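Local atomic coordinates of putative silent information regulator 2 (Leishmania infantum, PDB entry 5OL0), a protein that removes acetyl groups from lysine side chains of target proteins at the expense of NAD, as a zinc-containing deacetylase of the sirtuin family. Residues 65-70 and 84-89. Residues are numbered along the deposited sequence; the frame is centred on the assembly and turned at random.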
loop_
_atom_site.group_PDB
_atom_site.type_symbol
_atom_site.label_atom_id
_atom_site.label_comp_id
_atom_site.label_asym_id
_atom_site.label_seq_id
_atom_site.Cartn_x
_atom_site.Cartn_y
_atom_site.Cartn_z
ATOM N N GLY A 65 -24.018 2.629 3.509
ATOM C CA GLY A 65 -25.231 2.294 4.234
ATOM C C GLY A 65 -26.400 1.904 3.358
ATOM O O GLY A 65 -26.866 0.771 3.456
ATOM N N LYS A 66 -26.861 2.803 2.481
ATOM C CA LYS A 66 -28.071 2.506 1.679
ATOM C C LYS A 66 -27.962 1.182 0.934
ATOM O O LYS A 66 -28.949 0.449 0.824
ATOM C CB LYS A 66 -28.434 3.636 0.705
ATOM C CG LYS A 66 -27.654 3.674 -0.600
ATOM C CD LYS A 66 -27.983 4.898 -1.447
ATOM C CE LYS A 66 -27.685 6.212 -0.743
ATOM N NZ LYS A 66 -26.361 6.230 -0.052
ATOM N N TYR A 67 -26.754 0.867 0.465
ATOM C CA TYR A 67 -26.521 -0.355 -0.314
ATOM C C TYR A 67 -26.471 -1.653 0.495
ATOM O O TYR A 67 -26.848 -2.709 -0.027
ATOM C CB TYR A 67 -25.272 -0.181 -1.188
ATOM C CG TYR A 67 -25.447 0.888 -2.257
ATOM C CD1 TYR A 67 -26.458 0.775 -3.227
ATOM C CD2 TYR A 67 -24.616 2.007 -2.308
ATOM C CE1 TYR A 67 -26.624 1.737 -4.210
ATOM C CE2 TYR A 67 -24.769 2.975 -3.303
ATOM C CZ TYR A 67 -25.780 2.838 -4.237
ATOM O OH TYR A 67 -25.946 3.796 -5.212
ATOM N N ASN A 68 -26.097 -1.577 1.768
ATOM C CA ASN A 68 -26.066 -2.733 2.701
ATOM C C ASN A 68 -25.154 -3.885 2.310
ATOM O O ASN A 68 -25.625 -4.936 1.928
ATOM C CB ASN A 68 -27.468 -3.324 2.911
ATOM C CG ASN A 68 -28.431 -2.376 3.601
ATOM O OD1 ASN A 68 -29.577 -2.729 3.815
ATOM N ND2 ASN A 68 -27.987 -1.180 3.921
ATOM N N LEU A 69 -23.869 -3.742 2.544
ATOM C CA LEU A 69 -22.906 -4.734 2.105
ATOM C C LEU A 69 -22.347 -5.527 3.274
ATOM O O LEU A 69 -22.013 -4.957 4.326
ATOM C CB LEU A 69 -21.756 -4.038 1.369
ATOM C CG LEU A 69 -22.130 -3.202 0.137
ATOM C CD1 LEU A 69 -20.886 -2.509 -0.404
ATOM C CD2 LEU A 69 -22.807 -4.075 -0.913
ATOM N N GLU A 70 -22.191 -6.835 3.067
ATOM C CA GLU A 70 -21.398 -7.665 3.977
ATOM C C GLU A 70 -19.918 -7.334 3.712
ATOM O O GLU A 70 -19.182 -8.172 3.186
ATOM C CB GLU A 70 -21.721 -9.169 3.787
ATOM C CG GLU A 70 -21.581 -10.029 5.050
ATOM C CD GLU A 70 -22.669 -9.748 6.100
ATOM O OE1 GLU A 70 -23.868 -9.955 5.793
ATOM O OE2 GLU A 70 -22.335 -9.311 7.234
ATOM N N LYS A 84 -24.012 -3.828 -10.607
ATOM C CA LYS A 84 -24.503 -2.534 -10.165
ATOM C C LYS A 84 -23.308 -1.530 -10.098
ATOM O O LYS A 84 -22.853 -1.171 -8.986
ATOM C CB LYS A 84 -25.143 -2.665 -8.787
ATOM C CG LYS A 84 -26.356 -3.573 -8.691
ATOM C CD LYS A 84 -27.153 -3.197 -7.450
ATOM C CE LYS A 84 -28.128 -4.275 -6.987
ATOM N NZ LYS A 84 -28.464 -4.040 -5.545
ATOM N N PRO A 85 -22.818 -1.092 -11.268
ATOM C CA PRO A 85 -21.644 -0.203 -11.340
ATOM C C PRO A 85 -21.857 1.153 -10.616
ATOM O O PRO A 85 -20.928 1.695 -10.020
ATOM C CB PRO A 85 -21.364 -0.074 -12.843
ATOM C CG PRO A 85 -22.614 -0.516 -13.545
ATOM C CD PRO A 85 -23.380 -1.401 -12.603
ATOM N N GLU A 86 -23.101 1.612 -10.545
ATOM C CA GLU A 86 -23.420 2.806 -9.801
ATOM C C GLU A 86 -22.830 2.759 -8.406
ATOM O O GLU A 86 -22.445 3.790 -7.885
ATOM C CB GLU A 86 -24.940 3.117 -9.822
ATOM C CG GLU A 86 -25.871 2.076 -9.197
ATOM C CD GLU A 86 -26.305 0.926 -10.132
ATOM O OE1 GLU A 86 -25.683 0.696 -11.216
ATOM O OE2 GLU A 86 -27.290 0.236 -9.757
ATOM N N ILE A 87 -22.674 1.570 -7.811
ATOM C CA ILE A 87 -22.163 1.494 -6.438
ATOM C C ILE A 87 -20.672 1.863 -6.371
ATOM O O ILE A 87 -20.260 2.698 -5.570
ATOM C CB ILE A 87 -22.376 0.101 -5.793
ATOM C CG1 ILE A 87 -23.878 -0.159 -5.596
ATOM C CG2 ILE A 87 -21.640 -0.002 -4.448
ATOM C CD1 ILE A 87 -24.268 -1.612 -5.383
ATOM N N PHE A 88 -19.844 1.236 -7.187
ATOM C CA PHE A 88 -18.428 1.615 -7.113
ATOM C C PHE A 88 -18.271 3.062 -7.629
ATOM O O PHE A 88 -17.526 3.811 -7.068
ATOM C CB PHE A 88 -17.529 0.663 -7.844
ATOM C CG PHE A 88 -16.186 1.251 -8.146
ATOM C CD1 PHE A 88 -15.198 1.256 -7.185
ATOM C CD2 PHE A 88 -15.940 1.836 -9.392
ATOM C CE1 PHE A 88 -13.968 1.817 -7.465
ATOM C CE2 PHE A 88 -14.716 2.412 -9.680
ATOM C CZ PHE A 88 -13.737 2.405 -8.708
ATOM N N TYR A 89 -18.982 3.448 -8.679
ATOM C CA TYR A 89 -18.814 4.796 -9.205
ATOM C C TYR A 89 -19.188 5.844 -8.186
ATOM O O TYR A 89 -18.601 6.921 -8.165
ATOM C CB TYR A 89 -19.606 5.001 -10.491
ATOM C CG TYR A 89 -18.750 4.718 -11.678
ATOM C CD1 TYR A 89 -18.317 3.420 -11.958
ATOM C CD2 TYR A 89 -18.315 5.739 -12.488
ATOM C CE1 TYR A 89 -17.500 3.157 -13.043
ATOM C CE2 TYR A 89 -17.509 5.486 -13.576
ATOM C CZ TYR A 89 -17.104 4.200 -13.858
ATOM O OH TYR A 89 -16.275 3.997 -14.932
#
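Tyr67 lays its ring across the side chain of Ile87, and most of what joins 65-70 to 84-89 is this one overlap. CB of Tyr67 leaves the backbone toward 84-89 at the end of helix 59-67. With CG anti to the carbonyl carbon (chi1 -65°), the ring reaches out over the Ile87 side chain. CG lies 3.8 Å from Ile87 CG1 and borders on the CD1 methyl too. Next come the two CD atoms, both closest to Ile87 CG1; beyond it, Tyr67 CD1 faces Ile87 CD1, while Tyr67 CD2 comes near Ile87 CG2, at 4.2 Å. CE1 comes down on the methylene, 3.6 Å from Ile87 CG1, and CZ is still in touch with that same carbon. At the tip, the phenol OH passes beyond the isoleucine and only grazes Glu86, with 4.3 Å from Tyr67 OH to Glu86 CG.

Ile87 CG1 is thus centred beneath the ring, 3.5 Å from the Tyr67 centroid and 10° off the normal, a CH-pi contact made squarely on the face. The other face carries Lys66 CG, leaving the ring between two aliphatic chains. Ile87 also touches Leu80 of helix 78-83, as does Leu69; these side chains tie the end of helix 59-67 to the start of helix 85-95 in the smaller, zinc-bearing part of the sirtuin fold, away from the NAD site.

What binds the two segments here is dispersion and the weak attraction of C-H groups for the pi cloud. Such a contact rewards close, face-on packing but, lacking the directional hold of a polar bond, would tolerate small shifts.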